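Local coordinates for uncharacterized protein (Aeropyrum pernix, PDB 3P1Z) that is uncharacterised but may bind nucleic acid and act as a tRNA-intron lyase, at residues R67-A72 with V88-R93; E48-A53 with L79-D84; G30-N35 with R58-M63; A14-L17 with V22-E25. One frame throughout, in Å; residues are numbered along the deposited sequence.

Interaction 1 (R67-A72 with V88-R93)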
# COMPACT_ATOMS: atom_id res chain seq x y z
N ARG A 67 17.31 36.56 12.77
CA ARG A 67 17.95 35.38 13.34
C ARG A 67 17.21 34.07 13.06
O ARG A 67 16.08 34.07 12.58
CB ARG A 67 18.14 35.53 14.85
CG ARG A 67 19.04 36.67 15.26
CD ARG A 67 19.72 36.32 16.57
NE ARG A 67 20.49 37.44 17.10
CZ ARG A 67 21.19 37.41 18.23
NH1 ARG A 67 21.23 36.30 18.96
NH2 ARG A 67 21.86 38.49 18.61
N GLY A 68 17.88 32.97 13.38
CA GLY A 68 17.28 31.65 13.37
C GLY A 68 16.43 31.33 12.16
O GLY A 68 16.71 31.78 11.05
N TRP A 69 15.37 30.56 12.38
CA TRP A 69 14.54 30.03 11.31
C TRP A 69 13.90 31.11 10.45
O TRP A 69 13.60 30.87 9.29
CB TRP A 69 13.50 29.06 11.87
CG TRP A 69 14.09 27.72 12.11
CD1 TRP A 69 14.72 27.28 13.24
CD2 TRP A 69 14.12 26.64 11.19
NE1 TRP A 69 15.14 25.98 13.08
CE2 TRP A 69 14.78 25.57 11.82
CE3 TRP A 69 13.65 26.47 9.89
CZ2 TRP A 69 14.98 24.34 11.19
CZ3 TRP A 69 13.85 25.26 9.27
CH2 TRP A 69 14.51 24.20 9.92
N ALA A 70 13.68 32.28 11.02
CA ALA A 70 13.21 33.41 10.24
C ALA A 70 14.30 33.82 9.25
O ALA A 70 14.01 34.37 8.18
CB ALA A 70 12.85 34.56 11.15
N ALA A 71 15.55 33.55 9.60
CA ALA A 71 16.67 33.82 8.70
C ALA A 71 16.83 32.68 7.70
O ALA A 71 17.17 32.89 6.53
CB ALA A 71 17.96 34.03 9.48
N ALA A 72 16.58 31.46 8.17
CA ALA A 72 16.64 30.28 7.31
C ALA A 72 15.63 30.42 6.19
O ALA A 72 15.96 30.30 5.01
CB ALA A 72 16.37 29.01 8.12
N VAL A 88 16.40 17.87 4.59
CA VAL A 88 17.21 16.65 4.50
C VAL A 88 18.66 16.98 4.68
O VAL A 88 19.46 16.15 5.12
CB VAL A 88 17.10 15.96 3.12
CG1 VAL A 88 17.94 14.70 3.10
CG2 VAL A 88 15.65 15.65 2.80
N TYR A 89 18.99 18.20 4.28
CA TYR A 89 20.32 18.75 4.43
C TYR A 89 20.59 18.97 5.90
O TYR A 89 21.55 18.43 6.45
CB TYR A 89 20.40 20.08 3.70
CG TYR A 89 21.76 20.69 3.64
CD1 TYR A 89 22.50 20.65 2.47
CD2 TYR A 89 22.32 21.32 4.74
CE1 TYR A 89 23.76 21.21 2.39
CE2 TYR A 89 23.58 21.89 4.68
CZ TYR A 89 24.29 21.83 3.49
OH TYR A 89 25.54 22.37 3.39
N PHE A 90 19.72 19.75 6.55
CA PHE A 90 19.90 20.04 7.96
C PHE A 90 20.09 18.75 8.73
O PHE A 90 21.05 18.60 9.48
CB PHE A 90 18.69 20.78 8.54
CG PHE A 90 18.46 22.14 7.95
CD1 PHE A 90 19.41 22.73 7.15
CD2 PHE A 90 17.30 22.83 8.23
CE1 PHE A 90 19.19 23.98 6.60
CE2 PHE A 90 17.08 24.08 7.70
CZ PHE A 90 18.02 24.66 6.88
N ASP A 91 19.14 17.83 8.54
CA ASP A 91 19.18 16.52 9.15
C ASP A 91 20.57 15.94 8.94
O ASP A 91 21.22 15.51 9.89
CB ASP A 91 18.13 15.61 8.50
CG ASP A 91 17.81 14.38 9.35
OD1 ASP A 91 17.14 14.52 10.40
OD2 ASP A 91 18.20 13.26 8.95
N LEU A 92 21.02 15.95 7.69
CA LEU A 92 22.33 15.40 7.36
C LEU A 92 23.48 16.17 8.00
O LEU A 92 24.46 15.57 8.46
CB LEU A 92 22.51 15.29 5.84
CG LEU A 92 21.67 14.21 5.12
CD1 LEU A 92 21.83 14.33 3.60
CD2 LEU A 92 21.99 12.78 5.62
N ARG A 93 23.37 17.49 8.05
CA ARG A 93 24.37 18.28 8.77
C ARG A 93 24.34 17.90 10.24
O ARG A 93 25.37 17.62 10.84
CB ARG A 93 24.14 19.78 8.59
CG ARG A 93 24.30 20.29 7.15
CD ARG A 93 25.75 20.27 6.66
NE ARG A 93 26.59 21.32 7.23
CZ ARG A 93 27.62 21.10 8.05
NH1 ARG A 93 27.97 19.87 8.40
NH2 ARG A 93 28.32 22.13 8.51

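Interaction 2 (E48-A53 with L79-D84)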
# COMPACT_ATOMS: atom_id res chain seq x y z
N GLU A 48 27.70 28.81 0.86
CA GLU A 48 26.81 27.98 0.06
C GLU A 48 25.42 27.97 0.68
O GLU A 48 25.25 27.53 1.82
CB GLU A 48 27.36 26.57 -0.03
CG GLU A 48 28.79 26.49 -0.51
CD GLU A 48 29.17 25.10 -0.97
OE1 GLU A 48 28.30 24.19 -0.87
OE2 GLU A 48 30.31 24.92 -1.42
N PRO A 49 24.42 28.41 -0.11
CA PRO A 49 23.03 28.73 0.24
C PRO A 49 22.39 27.79 1.25
O PRO A 49 21.65 28.24 2.12
CB PRO A 49 22.31 28.64 -1.10
CG PRO A 49 23.33 29.00 -2.09
CD PRO A 49 24.63 28.45 -1.57
N LEU A 50 22.65 26.49 1.13
CA LEU A 50 22.05 25.57 2.08
C LEU A 50 22.83 25.66 3.37
O LEU A 50 22.23 25.75 4.44
CB LEU A 50 22.03 24.14 1.54
CG LEU A 50 21.18 23.93 0.27
CD1 LEU A 50 21.64 22.71 -0.49
CD2 LEU A 50 19.67 23.86 0.55
N GLU A 51 24.15 25.67 3.29
CA GLU A 51 24.94 25.81 4.50
C GLU A 51 24.53 27.09 5.24
O GLU A 51 24.59 27.17 6.47
CB GLU A 51 26.43 25.79 4.19
CG GLU A 51 27.26 25.50 5.41
CD GLU A 51 26.82 24.24 6.13
OE1 GLU A 51 26.31 23.32 5.46
OE2 GLU A 51 26.98 24.17 7.37
N ALA A 52 24.07 28.06 4.46
CA ALA A 52 23.73 29.39 4.95
C ALA A 52 22.36 29.38 5.61
O ALA A 52 22.13 30.06 6.62
CB ALA A 52 23.75 30.38 3.80
N ALA A 53 21.45 28.63 5.02
CA ALA A 53 20.14 28.40 5.61
C ALA A 53 20.34 27.57 6.88
O ALA A 53 19.65 27.80 7.88
CB ALA A 53 19.21 27.69 4.65
N LEU A 79 16.72 32.74 -2.21
CA LEU A 79 17.61 32.16 -3.22
C LEU A 79 16.89 31.13 -4.08
O LEU A 79 17.47 30.58 -5.02
CB LEU A 79 18.84 31.55 -2.54
CG LEU A 79 19.71 32.54 -1.76
CD1 LEU A 79 20.89 31.87 -1.07
CD2 LEU A 79 20.22 33.65 -2.67
N GLY A 80 15.62 30.89 -3.78
CA GLY A 80 14.84 29.92 -4.52
C GLY A 80 15.19 28.47 -4.21
O GLY A 80 15.18 27.63 -5.10
N LEU A 81 15.52 28.18 -2.96
CA LEU A 81 15.80 26.80 -2.56
C LEU A 81 14.52 25.97 -2.39
O LEU A 81 13.42 26.47 -2.59
CB LEU A 81 16.61 26.77 -1.26
CG LEU A 81 17.94 27.51 -1.40
CD1 LEU A 81 18.83 27.31 -0.17
CD2 LEU A 81 18.63 27.05 -2.67
N SER A 82 14.70 24.69 -2.06
CA SER A 82 13.58 23.79 -1.79
C SER A 82 13.51 23.40 -0.32
O SER A 82 14.44 22.77 0.21
CB SER A 82 13.67 22.51 -2.63
OG SER A 82 12.99 21.45 -1.97
N LEU A 83 12.39 23.75 0.30
CA LEU A 83 12.18 23.49 1.72
C LEU A 83 12.49 22.06 2.17
O LEU A 83 13.05 21.87 3.26
CB LEU A 83 10.75 23.83 2.12
CG LEU A 83 10.60 23.65 3.63
CD1 LEU A 83 11.64 24.52 4.32
CD2 LEU A 83 9.21 24.02 4.06
N ASP A 84 12.15 21.07 1.37
CA ASP A 84 12.46 19.70 1.76
C ASP A 84 13.95 19.37 1.66
O ASP A 84 14.51 18.83 2.60
CB ASP A 84 11.63 18.69 0.97
CG ASP A 84 10.18 18.68 1.38
OD1 ASP A 84 9.87 19.03 2.54
OD2 ASP A 84 9.36 18.30 0.53

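Interaction 3 (G30-N35 with R58-M63)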
# COMPACT_ATOMS: atom_id res chain seq x y z
N GLY A 30 36.20 33.11 15.47
CA GLY A 30 37.13 32.79 14.41
C GLY A 30 37.08 31.32 14.06
O GLY A 30 37.00 30.96 12.89
N SER A 31 37.14 30.46 15.08
CA SER A 31 37.21 29.02 14.85
C SER A 31 36.04 28.56 14.00
O SER A 31 36.16 27.65 13.17
CB SER A 31 37.23 28.25 16.17
OG SER A 31 36.14 28.61 17.00
N TYR A 32 34.90 29.21 14.21
CA TYR A 32 33.66 28.88 13.51
C TYR A 32 33.82 29.15 12.02
O TYR A 32 33.58 28.27 11.19
CB TYR A 32 32.51 29.69 14.12
CG TYR A 32 31.20 29.65 13.38
CD1 TYR A 32 30.29 28.61 13.56
CD2 TYR A 32 30.83 30.69 12.53
CE1 TYR A 32 29.08 28.59 12.90
CE2 TYR A 32 29.62 30.69 11.87
CZ TYR A 32 28.75 29.64 12.05
OH TYR A 32 27.54 29.64 11.39
N CYS A 33 34.23 30.36 11.67
CA CYS A 33 34.53 30.68 10.28
C CYS A 33 35.64 29.80 9.71
O CYS A 33 35.48 29.21 8.63
CB CYS A 33 34.89 32.15 10.12
SG CYS A 33 33.45 33.16 9.85
N ARG A 34 36.76 29.71 10.41
CA ARG A 34 37.84 28.82 9.99
C ARG A 34 37.31 27.42 9.71
O ARG A 34 37.75 26.77 8.76
CB ARG A 34 38.96 28.78 11.03
CG ARG A 34 39.94 29.95 10.94
CD ARG A 34 41.22 29.68 11.72
NE ARG A 34 40.95 29.40 13.13
CZ ARG A 34 40.57 30.32 14.00
NH1 ARG A 34 40.43 31.59 13.62
NH2 ARG A 34 40.33 29.98 15.26
N ASN A 35 36.37 26.96 10.53
CA ASN A 35 35.73 25.67 10.30
C ASN A 35 35.01 25.68 8.96
O ASN A 35 35.23 24.81 8.11
CB ASN A 35 34.73 25.33 11.41
CG ASN A 35 34.30 23.86 11.39
OD1 ASN A 35 35.13 22.96 11.22
ND2 ASN A 35 33.01 23.62 11.59
N ARG A 58 20.53 27.10 13.26
CA ARG A 58 21.17 26.74 14.52
C ARG A 58 21.29 28.01 15.36
O ARG A 58 21.59 27.95 16.56
CB ARG A 58 22.54 26.09 14.30
CG ARG A 58 22.48 24.61 13.94
CD ARG A 58 23.85 24.09 13.52
NE ARG A 58 24.63 23.54 14.63
CZ ARG A 58 25.75 24.09 15.11
NH1 ARG A 58 26.22 25.22 14.58
NH2 ARG A 58 26.38 23.52 16.13
N GLY A 59 21.05 29.15 14.73
CA GLY A 59 21.12 30.43 15.40
C GLY A 59 22.52 31.00 15.42
O GLY A 59 22.77 32.02 16.07
N MET A 60 23.43 30.34 14.69
CA MET A 60 24.86 30.71 14.64
C MET A 60 25.21 31.73 13.56
O MET A 60 26.31 32.28 13.54
CB MET A 60 25.73 29.47 14.41
CG MET A 60 25.38 28.27 15.27
SD MET A 60 25.68 28.56 17.02
CE MET A 60 24.04 29.02 17.55
N LEU A 61 24.29 31.97 12.63
CA LEU A 61 24.56 32.91 11.56
C LEU A 61 23.43 33.91 11.41
O LEU A 61 22.29 33.55 11.12
CB LEU A 61 24.82 32.19 10.24
CG LEU A 61 24.95 33.15 9.05
CD1 LEU A 61 26.31 33.86 9.00
CD2 LEU A 61 24.68 32.44 7.73
N CYS A 62 23.73 35.17 11.62
CA CYS A 62 22.71 36.19 11.49
C CYS A 62 22.68 36.67 10.06
O CYS A 62 23.72 36.71 9.39
CB CYS A 62 22.95 37.34 12.48
SG CYS A 62 23.34 36.77 14.16
N MET A 63 21.50 37.01 9.58
CA MET A 63 21.34 37.58 8.25
C MET A 63 20.83 38.99 8.42
O MET A 63 19.68 39.29 8.10
CB MET A 63 20.34 36.77 7.43
CG MET A 63 20.79 35.36 7.07
SD MET A 63 22.25 35.34 6.01
CE MET A 63 21.71 36.42 4.68

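Interaction 4 (A14-L17 with V22-E25)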
# COMPACT_ATOMS: atom_id res chain seq x y z
N ALA A 14 27.89 37.14 10.91
CA ALA A 14 26.74 37.88 10.37
C ALA A 14 26.84 38.08 8.86
O ALA A 14 27.90 38.43 8.33
CB ALA A 14 26.59 39.22 11.08
N ALA A 15 25.72 37.86 8.16
CA ALA A 15 25.72 37.75 6.70
C ALA A 15 24.55 38.45 6.02
O ALA A 15 23.45 38.52 6.56
CB ALA A 15 25.77 36.27 6.29
N ARG A 16 24.80 38.95 4.82
CA ARG A 16 23.77 39.65 4.05
C ARG A 16 23.34 38.79 2.88
O ARG A 16 24.10 37.96 2.39
CB ARG A 16 24.31 40.95 3.49
CG ARG A 16 25.14 40.75 2.25
CD ARG A 16 25.26 42.02 1.44
NE ARG A 16 26.28 41.87 0.41
CZ ARG A 16 27.56 42.17 0.59
NH1 ARG A 16 27.98 42.65 1.76
NH2 ARG A 16 28.43 42.01 -0.41
N LEU A 17 22.12 39.00 2.42
CA LEU A 17 21.61 38.21 1.31
C LEU A 17 21.71 39.01 0.03
O LEU A 17 20.99 39.99 -0.15
CB LEU A 17 20.16 37.81 1.56
CG LEU A 17 19.62 36.90 0.47
CD1 LEU A 17 20.46 35.63 0.41
CD2 LEU A 17 18.16 36.59 0.73
N VAL A 22 24.70 34.14 -0.24
CA VAL A 22 24.87 34.67 1.09
C VAL A 22 26.31 35.08 1.20
O VAL A 22 27.22 34.36 0.76
CB VAL A 22 24.55 33.61 2.16
CG1 VAL A 22 25.01 34.09 3.54
CG2 VAL A 22 23.07 33.30 2.17
N PHE A 23 26.52 36.26 1.77
CA PHE A 23 27.85 36.76 1.99
C PHE A 23 28.09 37.08 3.46
O PHE A 23 27.38 37.88 4.08
CB PHE A 23 28.17 37.98 1.12
CG PHE A 23 29.46 38.63 1.48
CD1 PHE A 23 30.55 37.83 1.72
CD2 PHE A 23 29.60 40.01 1.58
CE1 PHE A 23 31.77 38.38 2.09
CE2 PHE A 23 30.82 40.57 1.95
CZ PHE A 23 31.90 39.75 2.21
N VAL A 24 29.12 36.46 4.01
CA VAL A 24 29.52 36.73 5.38
C VAL A 24 30.27 38.06 5.49
O VAL A 24 31.26 38.29 4.81
CB VAL A 24 30.35 35.57 5.96
CG1 VAL A 24 30.78 35.87 7.39
CG2 VAL A 24 29.55 34.28 5.91
N GLU A 25 29.77 38.94 6.35
CA GLU A 25 30.38 40.24 6.55
C GLU A 25 31.18 40.35 7.86
O GLU A 25 32.16 41.09 7.93
CB GLU A 25 29.34 41.35 6.41
CG GLU A 25 28.61 41.33 5.07
CD GLU A 25 27.39 42.25 5.01
OE1 GLU A 25 26.43 42.02 5.78
OE2 GLU A 25 27.37 43.18 4.18

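Interaction 1 (R67-A72 with V88-R93)
Trp-69, in the first turn of helix 68-79, reaches Phe-90 of helix 83-95 with the CH2 end of its six-membered ring, and the two aromatic side chains make up most of this contact. They extend past one another in opposite directions, each from its own helix. Their ring planes lie at 77°, and the centroids of the indole six-membered ring and the phenyl ring are 5.4 Å apart, an oblique pairing. The closest approach joins Trp-69 CH2 to Phe-90 CE2 at 3.4 Å. Seen from the phenylalanine, the indole comes at the ring edge, near the ring plane; Phe-90 CD2 lies 3.5 Å from the same Trp-69 CH2. A first torsion of -64° sets Phe-90 CG beside its backbone N and directs the ring at the neighbouring helix. Ala-72, one turn beyond the tryptophan, directs its CB at helix 83-95 but stays just beyond contact. Ser-57 of helix 49-57 touches both rings, while Leu-87 and Arg-94 extend the packing on the indole. With no hydrogen bond across it, the contact is apolar in character and holds by dispersion between aromatic carbons.

Interaction 2 (E48-A53 with L79-D84)
Pro-49 and Leu-50, at the start of helix 49-57, pack against Leu-79 and Leu-81, which stand on either side of the bend between helices 68-79 and 83-95. The closely packed part is almost entirely aliphatic. Leu-79 CD1 lies 3.5 Å from Pro-49 CB, and the leucine chain crosses the pyrrolidine ring at about a right angle. The other half centres on a single methyl group: Leu-81 CD1 approaches Leu-50 CD2 to 3.6 Å and also lies 3.8 Å from Pro-49 CB. That methyl further rests 3.7 Å from Pro-49 O, a carbonyl already engaged by the N-H of Ala-53 within the helix. A first torsion of -59° places Leu-81 CG beside its own backbone N, turned toward the helix start. Leu-50 leaves its backbone at an angle to the bend, and its CD2 branch closes the remaining distance.

The bend itself is the loose side. Gly-80, exposed and at positive phi, passes the helix start without touching it, and Ser-82 is likewise exposed, its OG turned to Thr-85 OG1 in a hydrogen bond. Glu-48 points away from the bend and packs on Tyr-41 and Leu-100. Each chain turn here has a recognisable signature: a Schellman motif at Gly-80 closes helix 68-79, Ser-82 is the N-cap of helix 83-95, and Glu-48 is the N-cap of helix 49-57, with Pro-49 as its first residue. Together they form a short helix-to-helix connection packed on the N-terminal turn of a third helix.

Interaction 3 (G30-N35 with R58-M63)
Tyr-32 holds CG opposite its backbone N (chi1 170°), which carries the phenol straight out of helix 30-38 toward Met-60, in the segment following helix 49-57. In Met-60 a chi1 of -46° sets CG beside the backbone N, and it is CB that meets the phenol. The two side chains meet obliquely. Tyr-32 OH lies 3.5 Å from Met-60 CB, and on the ring Tyr-32 CE1 reaches the same Met-60 CB at 3.8 Å. The backbone of Met-60 takes part as well, its carbonyl O lying 3.6 Å from Tyr-32 OH. Leu-61 CB also stands 3.9 Å from Tyr-32 OH.

A Schellman motif at Gly-59, within the segment, closes helix 49-57, and the positive phi of this glycine turns the chain toward Met-60 and Leu-61. Both partners lie close to disulfides seen in the structure: Cys-33 of the helix is joined to Cys-27, and Cys-62 to Cys-11. Lys-12 and Ala-13, which follow Cys-11, also touch Tyr-32. No hydrogen bond crosses between the two segments; the polar end of Tyr-32 is instead served by a weak hydrogen bond to Gln-55 OE1, and Arg-58 NH1 makes a second weak bond to that same oxygen.

Interaction 4 (A14-L17 with V22-E25)
Ala-15, Leu-17, Val-22 and Val-24 share one face of the paired strands and form its apolar centre. Ala-15 CB rests 3.6 Å from Val-22 CG1, a diagonal neighbour, and farther off, at 4.3 Å, from Val-24 CG2, its cross-strand partner. Leu-17 uses CD1, which lies 3.9 Å from Val-22 CG2, the other branch of that valine. Met-63 covers this face over Ala-15, Leu-17 and Val-22, and Val-75 of helix 68-79 also touches Val-22.

Outward from this centre, the backbones are joined around the hydrogen-bonded pair Arg-16 and Phe-23. Arg-16 N donates to Phe-23 O at 2.9 Å, and Phe-23 N returns a nearly straight bond to Arg-16 O at 3.0 Å. Farther along, Glu-25 N binds Ala-14 O at 2.8 Å.

The polar edge lies on the opposite face, where Arg-16 and Phe-23 project. With chi1 at 80°, Arg-16 CG sits between its backbone N and carbonyl carbon, and the extended chain then runs to the carboxylate of Glu-25. Arg-16 NH1 makes a salt bridge to Glu-25 OE2 at 2.6 Å, the oxygen lying in the guanidinium plane but being approached from 43° above the plane of its own carboxylate. Phe-23 covers one guanidinium face with CD2, its ring inclined at 72° to that group. Strands 14-18 and 21-26, alternating non-hydrogen-bonded and hydrogen-bonded pairs, thus form an antiparallel beta hairpin, with an apolar face partly covered by helix 68-79, and Arg-16 with Phe-23 on the other; the hairpin continues through Leu-47 into a four-stranded sheet.

How the interactions relate
Interactions 1 and 2 share helix 83-95 and have centres about 8 Å apart. Glu-51 joins them: Arg-93 NH2 forms a salt bridge to Glu-51 OE2 at 2.7 Å, and Tyr-89 OH probably hydrogen bonds to OE1 of the same glutamate. Helix 49-57 also meets the hairpin of interaction 4, with Ala-52 CB 3.4 Å from Val-22 CG2, while Leu-79 CD2 packs 3.7 Å from Leu-17 CD1. The 58-63 segment of interaction 3 runs beside strand 14-18, where Cys-62 O and Ala-15 N are a probable hydrogen-bonded pair. Its Met-63 CG also touches Ala-71 CB of interaction 1, at 3.9 Å. Interactions 1 and 4 do not touch, their nearest atoms being about 7 Å apart.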